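Local coordinates for insect group II chitinase (Ostrinia furnacalis, PDB 5Y2A), which probably hydrolyses internal beta-1,4 linkages of chitin, as a family 18 glycoside hydrolase domain of an insect group II chitinase, at residues S251-E256 / T266-E271; K294-H299 / P308-D313; I287-K292 / G352-C357; M324-A329 / L363-H368; F3-Y8 / V369-E374. All coordinates share one frame; numbering follows the deposited sequence.

Contact 1 (S251-E256 / T266-E271); sequences SFSVVE and TYAGGE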
# COMPACT_ATOMS: atom_id res chain seq x y z
N SER A 251 0.99 -4.15 13.44
CA SER A 251 2.38 -4.37 13.76
C SER A 251 3.17 -3.08 13.67
O SER A 251 2.81 -2.15 12.93
CB SER A 251 3.01 -5.41 12.83
OG SER A 251 3.22 -4.85 11.55
N PHE A 252 4.26 -3.03 14.44
CA PHE A 252 5.09 -1.85 14.59
C PHE A 252 6.55 -2.26 14.63
O PHE A 252 6.90 -3.36 15.06
CB PHE A 252 4.81 -1.09 15.90
CG PHE A 252 3.37 -0.70 16.13
CD1 PHE A 252 2.42 -1.65 16.49
CD2 PHE A 252 2.99 0.63 16.07
CE1 PHE A 252 1.11 -1.29 16.74
CE2 PHE A 252 1.68 1.00 16.32
CZ PHE A 252 0.74 0.04 16.65
N SER A 253 7.41 -1.33 14.20
CA SER A 253 8.85 -1.41 14.47
C SER A 253 9.19 -0.33 15.50
O SER A 253 8.92 0.85 15.27
CB SER A 253 9.65 -1.22 13.18
OG SER A 253 9.35 -2.25 12.24
N VAL A 254 9.77 -0.75 16.65
CA VAL A 254 9.93 0.12 17.81
C VAL A 254 11.30 0.79 17.79
O VAL A 254 12.31 0.16 17.47
CB VAL A 254 9.73 -0.68 19.12
CG1 VAL A 254 9.86 0.25 20.35
CG2 VAL A 254 8.36 -1.38 19.13
N VAL A 255 11.33 2.08 18.15
CA VAL A 255 12.59 2.82 18.22
C VAL A 255 13.55 2.11 19.17
O VAL A 255 13.17 1.63 20.24
CB VAL A 255 12.32 4.27 18.66
CG1 VAL A 255 13.61 4.98 19.03
CG2 VAL A 255 11.58 5.03 17.56
N GLU A 256 14.82 2.02 18.76
CA GLU A 256 15.84 1.37 19.58
C GLU A 256 15.84 1.93 21.00
O GLU A 256 15.77 3.15 21.20
CB GLU A 256 17.23 1.58 18.96
CG GLU A 256 18.32 0.76 19.64
CD GLU A 256 19.60 0.74 18.84
OE1 GLU A 256 20.41 1.67 19.03
OE2 GLU A 256 19.80 -0.19 18.02
N THR A 266 7.54 4.43 17.89
CA THR A 266 7.80 3.56 16.75
C THR A 266 8.22 4.40 15.56
O THR A 266 7.93 5.59 15.48
CB THR A 266 6.57 2.71 16.40
OG1 THR A 266 5.47 3.58 16.11
CG2 THR A 266 6.20 1.81 17.57
N TYR A 267 8.91 3.75 14.62
CA TYR A 267 9.41 4.42 13.43
C TYR A 267 8.85 3.87 12.12
O TYR A 267 9.07 4.48 11.07
CB TYR A 267 10.94 4.36 13.38
CG TYR A 267 11.51 2.97 13.24
CD1 TYR A 267 11.71 2.40 11.98
CD2 TYR A 267 11.85 2.21 14.35
CE1 TYR A 267 12.21 1.14 11.84
CE2 TYR A 267 12.37 0.93 14.22
CZ TYR A 267 12.55 0.40 12.96
OH TYR A 267 13.06 -0.88 12.81
N ALA A 268 8.13 2.75 12.15
CA ALA A 268 7.57 2.16 10.94
C ALA A 268 6.55 1.11 11.35
O ALA A 268 6.43 0.75 12.52
CB ALA A 268 8.67 1.52 10.08
N GLY A 269 5.80 0.63 10.37
CA GLY A 269 5.05 -0.59 10.57
C GLY A 269 6.01 -1.76 10.74
O GLY A 269 7.20 -1.68 10.47
N GLY A 270 5.47 -2.88 11.23
CA GLY A 270 6.27 -4.08 11.35
C GLY A 270 6.65 -4.66 9.99
O GLY A 270 6.05 -4.35 8.97
N GLU A 271 7.69 -5.50 10.00
CA GLU A 271 8.03 -6.32 8.84
C GLU A 271 6.79 -7.06 8.33
O GLU A 271 5.98 -7.55 9.12
CB GLU A 271 9.11 -7.34 9.20
CG GLU A 271 10.50 -6.78 9.51
CD GLU A 271 11.20 -6.26 8.26
OE1 GLU A 271 11.12 -6.94 7.22
OE2 GLU A 271 11.83 -5.19 8.33
O HOH W 1 3.43 -6.45 9.47
O HOH W 2 11.57 -2.39 10.46

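Contact 2 (K294-H299 / P308-D313); sequences KGWKVH and PYATHD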
# COMPACT_ATOMS: atom_id res chain seq x y z
N LYS A 294 8.88 -18.88 16.00
CA LYS A 294 9.93 -17.87 16.02
C LYS A 294 10.21 -17.32 17.42
O LYS A 294 11.03 -16.41 17.55
CB LYS A 294 9.58 -16.71 15.08
CG LYS A 294 9.23 -17.13 13.66
CD LYS A 294 10.44 -17.71 12.94
CE LYS A 294 10.06 -18.35 11.62
NZ LYS A 294 11.22 -18.44 10.69
N GLY A 295 9.54 -17.84 18.45
CA GLY A 295 9.86 -17.45 19.80
C GLY A 295 9.43 -16.07 20.22
O GLY A 295 10.00 -15.52 21.17
N TRP A 296 8.46 -15.47 19.54
CA TRP A 296 7.98 -14.16 19.97
C TRP A 296 7.31 -14.27 21.34
O TRP A 296 6.64 -15.26 21.66
CB TRP A 296 6.98 -13.58 18.96
CG TRP A 296 7.61 -13.13 17.68
CD1 TRP A 296 8.62 -13.74 17.00
CD2 TRP A 296 7.24 -11.98 16.91
NE1 TRP A 296 8.91 -13.03 15.86
CE2 TRP A 296 8.08 -11.95 15.77
CE3 TRP A 296 6.29 -10.97 17.07
CZ2 TRP A 296 8.00 -10.95 14.80
CZ3 TRP A 296 6.20 -9.97 16.10
CH2 TRP A 296 7.06 -9.98 14.98
N LYS A 297 7.47 -13.22 22.14
CA LYS A 297 6.98 -13.21 23.51
C LYS A 297 5.60 -12.57 23.57
O LYS A 297 5.38 -11.50 23.00
CB LYS A 297 7.94 -12.44 24.42
CG LYS A 297 9.35 -13.00 24.45
CD LYS A 297 9.33 -14.48 24.82
CE LYS A 297 10.73 -14.99 25.12
NZ LYS A 297 11.37 -15.58 23.92
N VAL A 298 4.69 -13.21 24.29
CA VAL A 298 3.31 -12.75 24.43
C VAL A 298 3.20 -11.94 25.71
O VAL A 298 3.61 -12.40 26.78
CB VAL A 298 2.33 -13.93 24.43
CG1 VAL A 298 0.90 -13.43 24.62
CG2 VAL A 298 2.45 -14.71 23.13
N HIS A 299 2.63 -10.74 25.60
CA HIS A 299 2.42 -9.86 26.74
C HIS A 299 0.93 -9.68 26.95
O HIS A 299 0.21 -9.30 26.02
CB HIS A 299 3.09 -8.50 26.53
CG HIS A 299 4.53 -8.59 26.13
ND1 HIS A 299 5.56 -8.28 26.99
CD2 HIS A 299 5.11 -8.96 24.96
CE1 HIS A 299 6.71 -8.46 26.37
NE2 HIS A 299 6.47 -8.87 25.14
N PRO A 308 -3.75 -9.30 23.95
CA PRO A 308 -2.29 -9.45 24.04
C PRO A 308 -1.56 -8.66 22.95
O PRO A 308 -2.14 -8.14 22.01
CB PRO A 308 -2.08 -10.95 23.85
CG PRO A 308 -3.26 -11.41 23.07
CD PRO A 308 -4.41 -10.54 23.50
N TYR A 309 -0.24 -8.58 23.13
CA TYR A 309 0.66 -8.21 22.06
C TYR A 309 1.89 -9.12 22.13
O TYR A 309 2.19 -9.71 23.17
CB TYR A 309 1.04 -6.71 22.08
CG TYR A 309 1.70 -6.20 23.34
CD1 TYR A 309 0.95 -5.68 24.39
CD2 TYR A 309 3.09 -6.19 23.47
CE1 TYR A 309 1.56 -5.19 25.55
CE2 TYR A 309 3.71 -5.71 24.62
CZ TYR A 309 2.93 -5.21 25.65
OH TYR A 309 3.53 -4.73 26.80
N ALA A 310 2.57 -9.26 21.00
CA ALA A 310 3.71 -10.14 20.89
C ALA A 310 4.91 -9.36 20.40
O ALA A 310 4.77 -8.42 19.59
CB ALA A 310 3.41 -11.33 19.96
N THR A 311 6.10 -9.74 20.86
CA THR A 311 7.30 -8.97 20.58
C THR A 311 8.47 -9.88 20.23
O THR A 311 8.55 -11.02 20.68
CB THR A 311 7.72 -8.09 21.77
OG1 THR A 311 8.00 -8.93 22.89
CG2 THR A 311 6.63 -7.07 22.11
N HIS A 312 9.38 -9.33 19.43
CA HIS A 312 10.65 -9.94 19.07
C HIS A 312 11.53 -8.85 18.48
O HIS A 312 11.11 -8.16 17.54
CB HIS A 312 10.45 -11.07 18.05
CG HIS A 312 11.72 -11.77 17.66
ND1 HIS A 312 12.31 -12.75 18.44
CD2 HIS A 312 12.52 -11.61 16.58
CE1 HIS A 312 13.41 -13.18 17.84
NE2 HIS A 312 13.56 -12.50 16.71
N ASP A 313 12.75 -8.72 19.01
CA ASP A 313 13.67 -7.63 18.64
C ASP A 313 12.87 -6.32 18.75
O ASP A 313 12.21 -6.11 19.77
CB ASP A 313 14.29 -7.91 17.29
CG ASP A 313 15.38 -6.92 16.94
OD1 ASP A 313 16.50 -7.05 17.48
OD2 ASP A 313 15.10 -5.98 16.18
O HOH W 3 11.60 -13.33 20.93

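Contact 3 (I287-K292 / G352-C357); sequences ICERVK and GKYCGC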
# COMPACT_ATOMS: atom_id res chain seq x y z
N ILE A 287 0.75 -14.41 13.28
CA ILE A 287 1.15 -14.16 14.66
C ILE A 287 1.39 -15.48 15.39
O ILE A 287 2.33 -15.60 16.19
CB ILE A 287 0.08 -13.30 15.36
CG1 ILE A 287 0.01 -11.92 14.71
CG2 ILE A 287 0.36 -13.19 16.86
CD1 ILE A 287 -1.21 -11.14 15.13
N CYS A 288 0.55 -16.48 15.12
CA CYS A 288 0.75 -17.80 15.72
C CYS A 288 2.10 -18.38 15.34
O CYS A 288 2.83 -18.90 16.19
CB CYS A 288 -0.37 -18.75 15.28
SG CYS A 288 -1.90 -18.53 16.19
N GLU A 289 2.45 -18.31 14.06
CA GLU A 289 3.75 -18.81 13.63
C GLU A 289 4.88 -18.11 14.37
O GLU A 289 5.86 -18.75 14.78
CB GLU A 289 3.92 -18.63 12.12
CG GLU A 289 5.27 -19.13 11.62
CD GLU A 289 5.46 -18.95 10.13
OE1 GLU A 289 4.47 -18.61 9.45
OE2 GLU A 289 6.59 -19.16 9.64
N ARG A 290 4.76 -16.80 14.56
CA ARG A 290 5.81 -16.06 15.26
C ARG A 290 5.93 -16.51 16.71
O ARG A 290 7.05 -16.69 17.22
CB ARG A 290 5.53 -14.56 15.16
CG ARG A 290 5.85 -14.04 13.77
CD ARG A 290 5.13 -12.76 13.41
NE ARG A 290 5.73 -12.21 12.19
CZ ARG A 290 5.59 -12.75 10.99
NH1 ARG A 290 4.85 -13.85 10.81
NH2 ARG A 290 6.19 -12.19 9.94
N VAL A 291 4.81 -16.69 17.40
CA VAL A 291 4.86 -17.15 18.78
C VAL A 291 5.32 -18.60 18.86
O VAL A 291 6.20 -18.94 19.65
CB VAL A 291 3.49 -16.97 19.46
CG1 VAL A 291 3.48 -17.64 20.84
CG2 VAL A 291 3.16 -15.49 19.60
N LYS A 292 4.75 -19.47 18.02
CA LYS A 292 4.99 -20.91 18.14
C LYS A 292 6.37 -21.30 17.63
O LYS A 292 7.03 -22.15 18.23
CB LYS A 292 3.92 -21.69 17.38
CG LYS A 292 2.49 -21.49 17.85
CD LYS A 292 2.20 -22.17 19.18
CE LYS A 292 0.70 -22.22 19.42
NZ LYS A 292 0.37 -22.59 20.83
N GLY A 352 -6.13 -24.27 10.36
CA GLY A 352 -5.73 -24.94 11.58
C GLY A 352 -4.26 -25.29 11.69
O GLY A 352 -3.85 -25.82 12.73
N LYS A 353 -3.46 -24.98 10.67
CA LYS A 353 -2.08 -25.44 10.61
C LYS A 353 -1.10 -24.58 11.40
O LYS A 353 0.03 -25.02 11.65
CB LYS A 353 -1.60 -25.52 9.16
CG LYS A 353 -2.34 -26.53 8.29
CD LYS A 353 -1.79 -26.50 6.86
CE LYS A 353 -2.27 -27.69 6.03
NZ LYS A 353 -3.73 -27.65 5.76
N TYR A 354 -1.48 -23.35 11.77
CA TYR A 354 -0.53 -22.42 12.37
C TYR A 354 -0.63 -22.34 13.89
O TYR A 354 0.40 -22.20 14.56
CB TYR A 354 -0.73 -21.01 11.80
CG TYR A 354 -0.30 -20.85 10.36
CD1 TYR A 354 -1.12 -21.27 9.32
CD2 TYR A 354 0.93 -20.28 10.04
CE1 TYR A 354 -0.74 -21.13 8.00
CE2 TYR A 354 1.32 -20.13 8.72
CZ TYR A 354 0.48 -20.56 7.71
OH TYR A 354 0.87 -20.41 6.40
N CYS A 355 -1.83 -22.39 14.44
CA CYS A 355 -2.02 -22.20 15.87
C CYS A 355 -2.20 -23.50 16.65
O CYS A 355 -2.09 -23.48 17.88
CB CYS A 355 -3.22 -21.28 16.13
SG CYS A 355 -3.20 -19.72 15.18
N GLY A 356 -2.47 -24.62 15.98
CA GLY A 356 -2.69 -25.86 16.69
C GLY A 356 -3.93 -25.88 17.55
O GLY A 356 -3.98 -26.62 18.54
N CYS A 357 -4.94 -25.09 17.18
CA CYS A 357 -6.16 -24.90 17.95
C CYS A 357 -7.39 -25.34 17.16
O CYS A 357 -8.51 -24.89 17.46
CB CYS A 357 -6.28 -23.44 18.37
SG CYS A 357 -7.53 -23.09 19.62

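Contact 4 (M324-A329 / L363-H368); sequences MARHKA and LTTINH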
# COMPACT_ATOMS: atom_id res chain seq x y z
N MET A 324 -9.75 -13.05 24.15
CA MET A 324 -10.41 -11.77 23.94
C MET A 324 -11.56 -11.89 22.95
O MET A 324 -12.58 -11.21 23.10
CB MET A 324 -9.42 -10.70 23.49
CG MET A 324 -10.05 -9.31 23.38
SD MET A 324 -10.90 -8.79 24.89
CE MET A 324 -9.55 -8.04 25.81
N ALA A 325 -11.42 -12.76 21.93
CA ALA A 325 -12.55 -13.04 21.05
C ALA A 325 -13.73 -13.60 21.84
O ALA A 325 -14.88 -13.20 21.63
CB ALA A 325 -12.13 -14.00 19.94
N ARG A 326 -13.45 -14.51 22.78
CA ARG A 326 -14.52 -15.03 23.64
C ARG A 326 -15.14 -13.91 24.46
O ARG A 326 -16.36 -13.78 24.53
CB ARG A 326 -13.97 -16.12 24.56
CG ARG A 326 -15.05 -16.80 25.41
CD ARG A 326 -14.44 -17.81 26.38
NE ARG A 326 -13.68 -17.14 27.44
CZ ARG A 326 -12.96 -17.78 28.36
NH1 ARG A 326 -12.89 -19.10 28.36
NH2 ARG A 326 -12.31 -17.08 29.28
N HIS A 327 -14.30 -13.09 25.10
CA HIS A 327 -14.83 -12.03 25.95
C HIS A 327 -15.72 -11.08 25.16
O HIS A 327 -16.78 -10.67 25.65
CB HIS A 327 -13.70 -11.24 26.61
CG HIS A 327 -14.21 -10.14 27.49
ND1 HIS A 327 -14.71 -10.36 28.75
CD2 HIS A 327 -14.34 -8.81 27.27
CE1 HIS A 327 -15.10 -9.22 29.28
NE2 HIS A 327 -14.89 -8.26 28.40
N LYS A 328 -15.29 -10.70 23.96
CA LYS A 328 -16.08 -9.74 23.19
C LYS A 328 -17.41 -10.34 22.77
O LYS A 328 -18.43 -9.63 22.75
CB LYS A 328 -15.26 -9.25 22.00
CG LYS A 328 -14.14 -8.32 22.44
CD LYS A 328 -13.27 -7.85 21.28
CE LYS A 328 -12.25 -6.81 21.77
NZ LYS A 328 -11.36 -6.33 20.67
N ALA A 329 -17.43 -11.64 22.48
CA ALA A 329 -18.70 -12.30 22.19
C ALA A 329 -19.57 -12.38 23.43
O ALA A 329 -20.79 -12.21 23.35
CB ALA A 329 -18.43 -13.70 21.62
N LEU A 363 -13.08 -17.73 14.92
CA LEU A 363 -14.49 -17.75 14.53
C LEU A 363 -15.26 -18.83 15.28
O LEU A 363 -16.44 -18.64 15.62
CB LEU A 363 -14.60 -17.95 13.02
CG LEU A 363 -15.99 -17.86 12.41
CD1 LEU A 363 -16.60 -16.49 12.65
CD2 LEU A 363 -15.94 -18.18 10.92
N THR A 364 -14.63 -19.97 15.54
CA THR A 364 -15.29 -21.03 16.31
C THR A 364 -15.60 -20.56 17.73
O THR A 364 -16.68 -20.84 18.26
CB THR A 364 -14.40 -22.27 16.33
OG1 THR A 364 -14.23 -22.74 14.99
CG2 THR A 364 -15.03 -23.37 17.18
N THR A 365 -14.66 -19.83 18.34
CA THR A 365 -14.89 -19.28 19.68
C THR A 365 -16.10 -18.36 19.71
O THR A 365 -16.91 -18.42 20.64
CB THR A 365 -13.63 -18.56 20.15
OG1 THR A 365 -12.56 -19.50 20.31
CG2 THR A 365 -13.88 -17.85 21.47
N ILE A 366 -16.24 -17.49 18.70
CA ILE A 366 -17.39 -16.58 18.65
C ILE A 366 -18.69 -17.36 18.48
O ILE A 366 -19.71 -17.04 19.11
CB ILE A 366 -17.18 -15.53 17.54
CG1 ILE A 366 -16.02 -14.59 17.92
CG2 ILE A 366 -18.46 -14.75 17.29
CD1 ILE A 366 -15.58 -13.63 16.82
N ASN A 367 -18.69 -18.39 17.63
CA ASN A 367 -19.89 -19.20 17.43
C ASN A 367 -20.27 -19.97 18.69
O ASN A 367 -21.46 -20.19 18.96
CB ASN A 367 -19.68 -20.17 16.27
CG ASN A 367 -19.96 -19.53 14.94
OD1 ASN A 367 -21.08 -19.60 14.43
ND2 ASN A 367 -18.95 -18.89 14.38
N HIS A 368 -19.27 -20.43 19.43
CA HIS A 368 -19.50 -21.10 20.70
C HIS A 368 -20.31 -20.22 21.65
O HIS A 368 -21.32 -20.65 22.21
CB HIS A 368 -18.14 -21.47 21.31
CG HIS A 368 -18.21 -21.97 22.72
ND1 HIS A 368 -18.91 -23.09 23.08
CD2 HIS A 368 -17.63 -21.49 23.85
CE1 HIS A 368 -18.77 -23.28 24.39
NE2 HIS A 368 -18.00 -22.33 24.87

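Contact 5 (F3-Y8 / V369-E374); sequences FKVVCY and VLRGKE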
# COMPACT_ATOMS: atom_id res chain seq x y z
N PHE A 3 -28.68 -14.23 17.91
CA PHE A 3 -27.45 -13.47 17.70
C PHE A 3 -26.90 -13.76 16.31
O PHE A 3 -26.93 -14.91 15.85
CB PHE A 3 -26.38 -13.79 18.76
CG PHE A 3 -26.74 -13.35 20.15
CD1 PHE A 3 -26.78 -12.00 20.47
CD2 PHE A 3 -27.06 -14.28 21.13
CE1 PHE A 3 -27.13 -11.58 21.74
CE2 PHE A 3 -27.42 -13.87 22.41
CZ PHE A 3 -27.45 -12.52 22.71
N LYS A 4 -26.41 -12.73 15.65
CA LYS A 4 -25.80 -12.88 14.33
C LYS A 4 -24.30 -13.09 14.45
O LYS A 4 -23.65 -12.59 15.38
CB LYS A 4 -26.09 -11.65 13.46
CG LYS A 4 -27.56 -11.36 13.25
CD LYS A 4 -27.75 -10.11 12.36
CE LYS A 4 -29.21 -9.91 11.97
NZ LYS A 4 -30.08 -9.71 13.17
N VAL A 5 -23.74 -13.85 13.51
CA VAL A 5 -22.29 -13.90 13.31
C VAL A 5 -22.07 -13.49 11.86
O VAL A 5 -22.33 -14.27 10.94
CB VAL A 5 -21.69 -15.27 13.62
CG1 VAL A 5 -20.18 -15.26 13.37
CG2 VAL A 5 -21.98 -15.66 15.07
N VAL A 6 -21.63 -12.26 11.66
CA VAL A 6 -21.51 -11.66 10.34
C VAL A 6 -20.06 -11.84 9.89
O VAL A 6 -19.14 -11.28 10.49
CB VAL A 6 -21.91 -10.18 10.36
CG1 VAL A 6 -21.71 -9.53 8.99
CG2 VAL A 6 -23.36 -10.03 10.82
N CYS A 7 -19.85 -12.62 8.82
CA CYS A 7 -18.52 -13.01 8.37
C CYS A 7 -18.16 -12.23 7.12
O CYS A 7 -18.87 -12.31 6.11
CB CYS A 7 -18.45 -14.50 8.05
SG CYS A 7 -18.79 -15.64 9.41
N TYR A 8 -17.03 -11.52 7.14
CA TYR A 8 -16.51 -10.90 5.93
C TYR A 8 -15.63 -11.89 5.18
O TYR A 8 -14.66 -12.42 5.73
CB TYR A 8 -15.76 -9.61 6.26
CG TYR A 8 -16.70 -8.44 6.43
CD1 TYR A 8 -17.27 -8.18 7.66
CD2 TYR A 8 -17.04 -7.63 5.36
CE1 TYR A 8 -18.15 -7.13 7.83
CE2 TYR A 8 -17.93 -6.57 5.52
CZ TYR A 8 -18.48 -6.33 6.76
OH TYR A 8 -19.36 -5.29 6.96
N VAL A 369 -19.90 -18.96 21.80
CA VAL A 369 -20.56 -18.05 22.74
C VAL A 369 -21.95 -17.66 22.24
O VAL A 369 -22.93 -17.67 23.00
CB VAL A 369 -19.70 -16.80 22.98
CG1 VAL A 369 -20.46 -15.78 23.81
CG2 VAL A 369 -18.38 -17.19 23.65
N LEU A 370 -22.05 -17.27 20.98
CA LEU A 370 -23.27 -16.64 20.48
C LEU A 370 -24.30 -17.63 19.97
O LEU A 370 -25.50 -17.31 19.96
CB LEU A 370 -22.93 -15.65 19.36
CG LEU A 370 -22.08 -14.46 19.79
CD1 LEU A 370 -21.88 -13.53 18.60
CD2 LEU A 370 -22.75 -13.73 20.95
N ARG A 371 -23.87 -18.80 19.51
CA ARG A 371 -24.78 -19.76 18.89
C ARG A 371 -24.72 -21.13 19.55
O ARG A 371 -25.34 -22.08 19.04
CB ARG A 371 -24.49 -19.86 17.39
CG ARG A 371 -24.66 -18.52 16.67
CD ARG A 371 -24.21 -18.58 15.24
NE ARG A 371 -25.11 -19.36 14.40
CZ ARG A 371 -24.75 -19.95 13.26
NH1 ARG A 371 -23.49 -19.88 12.85
NH2 ARG A 371 -25.64 -20.62 12.55
N GLY A 372 -24.02 -21.26 20.68
CA GLY A 372 -24.02 -22.50 21.43
C GLY A 372 -23.31 -23.66 20.77
O GLY A 372 -23.54 -24.81 21.16
N LYS A 373 -22.47 -23.40 19.77
CA LYS A 373 -21.69 -24.46 19.16
C LYS A 373 -20.74 -25.04 20.20
O LYS A 373 -19.97 -24.30 20.81
CB LYS A 373 -20.90 -23.91 17.97
CG LYS A 373 -21.74 -23.18 16.92
CD LYS A 373 -22.60 -24.09 16.05
CE LYS A 373 -23.27 -23.25 14.97
NZ LYS A 373 -24.17 -24.04 14.08
N GLU A 374 -20.78 -26.35 20.42
CA GLU A 374 -19.86 -26.97 21.36
C GLU A 374 -18.47 -26.76 20.75
O GLU A 374 -18.28 -26.85 19.57
CB GLU A 374 -20.18 -28.44 21.69
CG GLU A 374 -21.56 -28.72 22.23
CD GLU A 374 -21.71 -30.06 22.96
OE1 GLU A 374 -20.90 -30.97 22.75
OE2 GLU A 374 -22.66 -30.20 23.73
O HOH W 4 -28.00 -16.98 18.63

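Contact 1 (S251-E256 / T266-E271)
The beta hairpin of strands 241-254 and 266-269 is tightest around Ser253. Strand 241-254 leaves the TIM barrel of the family 18 fold here, and the hairpin probably belongs to the alpha+beta insertion domain of many such chitinases. Ser253 N donates to Ala268 O over 2.8 Å, almost straight at 173° but from above the carbonyl plane. Tyr267 N answers with a 3.0 Å bond to Ser253 O, nearly along the C=O axis. Tyr267 CG takes the crowded position between N and C (chi1 65°), so that one ring face lies over Ser253 CB, 3.8 Å from the centroid, a CH-pi contact. On the strand's other side Thr266 CG2 crosses obliquely to Phe252 CB at 3.6 Å, and Trp316 packs against the Phe252 ring. The grip slackens at Gly270, whose N-H makes only weak bonds to O and OG of Ser251. Water fills in beside this looser part, joining Ser251 OG to Glu271 O. Glu271 OE1 forms a salt bridge with Lys90 of the second subunit. Another water donates to both Tyr267 OH, which also bonds Asp314, and Ser253 OG, whose own proton goes to Gly269 O at 2.8 Å.

Contact 2 (K294-H299 / P308-D313)
Four backbone hydrogen bonds form the first shell. Lys297 and Thr311 exchange one pair, His299 and Tyr309 the other, and the straightest runs from His299 N to Tyr309 O at 2.7 Å, nearly along the C=O axis. Between them Val298 faces Ala310 in a non-hydrogen-bonded pair, where Ala310 CA comes within 3.0 Å of Lys297 O in a C-H...O contact. Side chains reinforce both ends. His299 NE2 and Thr311 OG1 share a 2.7 Å hydrogen bond that meets the imidazole at its edge, in plane, which should fix the ring's rotation. His299 CB sits over a face of Tyr309, 3.5 Å from the ring centroid; the two rings are nearly parallel (7°) but slid so far apart that they barely overlap. Tyr309 is brought beneath by the crowded first torsion, chi1 59°, and it stacks in turn on Trp316. At the far end His312 CB lies over the five-membered ring of Trp296, while the six-membered part reaches Ala310 CB through CE3 at 4.1 Å. Farther out, a water spans Gly295 O and His312 ND1, and His312 NE2 bonds Glu45 of the second subunit. Helix 284-292 supports Trp296 and Val298 through Arg290 and Val291. This is an antiparallel beta hairpin continued by strand 315-318, consistent with the sheet of the insertion domain of family 18 chitinases.

Contact 3 (I287-K292 / G352-C357)
A disulfide ties helix 284-292 to the loop between the last strand and last helix of the TIM barrel, joining cysteines 67 residues apart in sequence. Tyr354, Cys355 and Cys288 contribute most of the buried surface. The bond from Cys288 SG to Cys355 SG measures 2.0 Å and is right-handed, with chi3 97°. Each SG stands anti to its own carbonyl carbon, beside the backbone N, so both cysteines reach across with first torsions of the same kind. Cys288 points at the loop from the helix surface, and its CB also meets Tyr354 CB at 4.2 Å. Tyr354 stands next to the bridge and runs alongside Glu289, both side chains pointing the same way. Glu289 is fully extended, and its OE1 comes to the ring edge, 3.6 Å from Tyr354 CE2, with carboxylate and ring planes 40° apart; no hydrogen bond crosses the contact. The Tyr354 ring also meets that of Tyr285, and within the same loop Asp349 OD2 accepts from the backbone N of both Tyr354 and Cys355, which is consistent with it holding this bend. A second disulfide, Cys357 with Cys379, follows at once and ties the loop to the chain's C-terminal tail. Lys292 reaches that tail too, its NZ bonding Glu383 O and Leu381 O, and on the way its CE passes 3.4 Å from Cys355 O.

Contact 4 (M324-A329 / L363-H368)
Apolar packing carries this contact, and no hydrogen bond crosses it. The tightest touch is Thr365 CG2 against Arg326 CB, at 3.5 Å. Thr365 turns that methyl anti to its backbone N and across to the other helix, its hydroxyl going beside the N instead. Ile366 lies next to it and faces two alanines one turn apart: CG1 comes to 4.4 Å from Ala325 CB, and CG2 to 4.5 Å from Ala329 CB. With alanines facing Ile366 and the CB of Arg326 meeting Thr365, the axes approach to 8.5 Å at a crossing angle of -30°. These are the last two helices around the family 18 TIM barrel, 322-334 and 361-371, neighbours running roughly the same way. Ile366 also touches Val245 and Phe247 of the barrel strand beneath, so it sits between helix 322-334 and that strand. Polar bonds run beside the packing. Thr365 OG1 bonds Asp322, near the start of the neighbouring helix, as well as Pro361 O. Asn367, on the far side of its helix, donates from ND2 to Leu363 O at 2.8 Å.

Contact 5 (F3-Y8 / V369-E374)
Segment 3-8, entering strand 4-10, and the C-terminal part of helix 361-371 come closest at Phe3 and Leu370, whose CA atoms lie 5.9 Å apart, two residues before Gly372, the first to leave helical backbone angles (phi 69°). The meeting belongs to the TIM barrel: the first strand, which closes the barrel by pairing with strand 339-343, receives the last helix on its outer side. Leu370 does most of the work. Its CG stands anti to the carbonyl carbon, beside the backbone N (chi1 -65°), and its two methyls part company across the strand. CD2 comes over one face of the Phe3 ring, towards its rim, 4.1 Å from Phe3 CG, the two side chains crossing at about a right angle. CD1 goes on to Val5, 4.1 Å from its CG2, and also lies against Lys4 O. Further down, the same CG2 of Val5 meets the aliphatic part of Arg371, with CD at 3.7 Å. Arg371 bends at chi3, and its guanidinium finds other partners: NH1 bonds Asn367 OD1 one turn back, and Lys373 CE packs over the centre of one guanidinium face. Val5 also touches Leu363 and Asn367, so it is covered by successive turns of the helix, while Phe3 reaches Arg333 of helix 322-334. No direct hydrogen bond joins the two segments. A single water bridges them instead, accepting from Phe3 N at 2.9 Å and donating to Leu370 O at the same distance.

Contacts 4 and 5 are the buried pair and share helix 361-371, which lies against helix 322-334 in one and strand 4-10 in the other; their centres are 8 Å apart, and both rely on apolar packing without a direct bond across. Contacts 1 and 2 are partly buried hairpins about 24 Å from the chain centre, rich in backbone hydrogen bonds and aromatic contacts, and both reach the second subunit. Contact 3 is also partly buried but covalent. It adjoins contact 2, where Trp296 N meets Arg290 O at 3.0 Å, so the disulfide joins the helix beside that hairpin to the barrel loop preceding the helix of contacts 4 and 5.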